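Local coordinates for Myo-inositol dehydrogenase (Corynebacterium glutamicum, PDB 3EUW) that oxidises myo-inositol, probably with NAD+, as a Gfo/Idh/MocA-family dehydrogenase, built as a tetramer of Rossmann-fold and beta-sandwich subunits, at the interface of chains A and B. Numbering follows the deposited sequence. Chains: chain A/B, Myo-inositol dehydrogenase.

The interface of chains A and B. Residues chain A 130, 251-255; chain B 258-260.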
loop_
_atom_site.group_PDB
_atom_site.type_symbol
_atom_site.label_atom_id
_atom_site.label_comp_id
_atom_site.label_asym_id
_atom_site.label_seq_id
_atom_site.Cartn_x
_atom_site.Cartn_y
_atom_site.Cartn_z
ATOM N N SER A 130 -2.950 16.859 3.393
ATOM C CA SER A 130 -2.600 15.713 4.235
ATOM C C SER A 130 -2.089 16.151 5.608
ATOM O O SER A 130 -2.640 15.764 6.629
ATOM C CB SER A 130 -1.549 14.831 3.546
ATOM O OG SER A 130 -2.007 14.375 2.281
ATOM N N ALA A 251 -0.451 8.923 9.904
ATOM C CA ALA A 251 0.758 9.174 9.147
ATOM C C ALA A 251 0.384 9.563 7.726
ATOM O O ALA A 251 -0.662 9.145 7.226
ATOM C CB ALA A 251 1.652 7.928 9.147
ATOM N N ALA A 252 1.233 10.374 7.101
ATOM C CA ALA A 252 1.024 10.823 5.739
ATOM C C ALA A 252 2.117 10.260 4.844
ATOM O O ALA A 252 3.300 10.370 5.150
ATOM C CB ALA A 252 1.029 12.355 5.667
ATOM N N ASP A 253 1.699 9.645 3.740
ATOM C CA ASP A 253 2.623 9.066 2.778
ATOM C C ASP A 253 3.068 10.163 1.835
ATOM O O ASP A 253 2.575 11.296 1.890
ATOM C CB ASP A 253 1.941 7.980 1.928
ATOM C CG ASP A 253 1.556 6.747 2.723
ATOM O OD1 ASP A 253 2.402 6.223 3.481
ATOM O OD2 ASP A 253 0.400 6.287 2.569
ATOM N N ASN A 254 3.990 9.807 0.949
ATOM C CA ASN A 254 4.479 10.728 -0.056
ATOM C C ASN A 254 3.487 10.718 -1.205
ATOM O O ASN A 254 2.610 9.858 -1.260
ATOM C CB ASN A 254 5.857 10.297 -0.542
ATOM C CG ASN A 254 6.965 10.766 0.382
ATOM O OD1 ASN A 254 7.069 11.960 0.672
ATOM N ND2 ASN A 254 7.800 9.836 0.846
ATOM N N ILE A 255 3.624 11.672 -2.118
ATOM C CA ILE A 255 2.726 11.766 -3.256
ATOM C C ILE A 255 3.454 11.524 -4.569
ATOM O O ILE A 255 4.582 11.980 -4.769
ATOM C CB ILE A 255 2.030 13.157 -3.304
ATOM C CG1 ILE A 255 1.249 13.389 -2.002
ATOM C CG2 ILE A 255 1.098 13.237 -4.506
ATOM C CD1 ILE A 255 0.459 14.707 -1.970
ATOM N N THR B 258 -6.354 12.887 0.428
ATOM C CA THR B 258 -5.106 13.027 1.179
ATOM C C THR B 258 -4.395 11.669 1.230
ATOM O O THR B 258 -4.965 10.647 0.848
ATOM C CB THR B 258 -5.358 13.497 2.638
ATOM O OG1 THR B 258 -5.747 12.376 3.442
ATOM C CG2 THR B 258 -6.466 14.563 2.686
ATOM N N THR B 259 -3.155 11.662 1.710
ATOM C CA THR B 259 -2.387 10.433 1.817
ATOM C C THR B 259 -2.344 10.001 3.276
ATOM O O THR B 259 -1.489 9.210 3.676
ATOM C CB THR B 259 -0.942 10.623 1.329
ATOM O OG1 THR B 259 -0.271 11.570 2.179
ATOM C CG2 THR B 259 -0.929 11.124 -0.113
ATOM N N VAL B 260 -3.271 10.528 4.068
ATOM C CA VAL B 260 -3.319 10.194 5.485
ATOM C C VAL B 260 -3.817 8.780 5.729
ATOM O O VAL B 260 -4.707 8.289 5.038
ATOM C CB VAL B 260 -4.243 11.161 6.268
ATOM C CG1 VAL B 260 -4.297 10.751 7.748
ATOM C CG2 VAL B 260 -3.748 12.594 6.119
#
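B:Thr259 docks against the end of strand 248-252 of chain A through its hydroxyl and its backbone. Its OG1 gives a hydrogen bond to the backbone O of A:Asp253, at 2.9 Å. The hydroxyl comes from well above the carbonyl plane, and not along a lone pair. The backbone N of A:Asp253 bonds in turn to B:Thr259 O, at 3.2 Å, also tilted well out of the carbonyl plane. Both backbone polar groups of A:Asp253 are thus engaged by one residue.

A:Ser130, in helix 129-139, meets the same threonine through its hydroxyl. Its OG accepts a hydrogen bond from B:Thr259 N at 3.0 Å, nearly straight at 170°. A weak bond may also link this OG to B:Thr259 OG1. The OG of A:Ser130 is turned away from its own carbonyl carbon (chi1 -58°), which points it at the backbone of chain B.

B:Thr259 splits its branches. With chi1 at 64°, OG1 lies between its own N and carbonyl carbon and faces A:Asp253. The methyl CG2 turns instead to A:Ile255 CG1, 3.7 Å away, and the two side chains meet at about a right angle. On the other flank, CG2 of B:Val260 packs 3.8 Å from A:Ser130 CA. A:Ala252 forms an antiparallel beta bridge with B:Val260, where strand 260-263 begins.

In the second shell, B:Val260 N donates to B:Thr258 OG1, at 3.2 Å. This bond probably steadies the loop of chain B that presents B:Thr259.

The patch therefore joins the sheet edge of one subunit to a strand of its neighbour, with a helix residue clasping the junction. It recurs with the chains exchanged across the two-fold axis. It helps hold together two subunits of the tetramer.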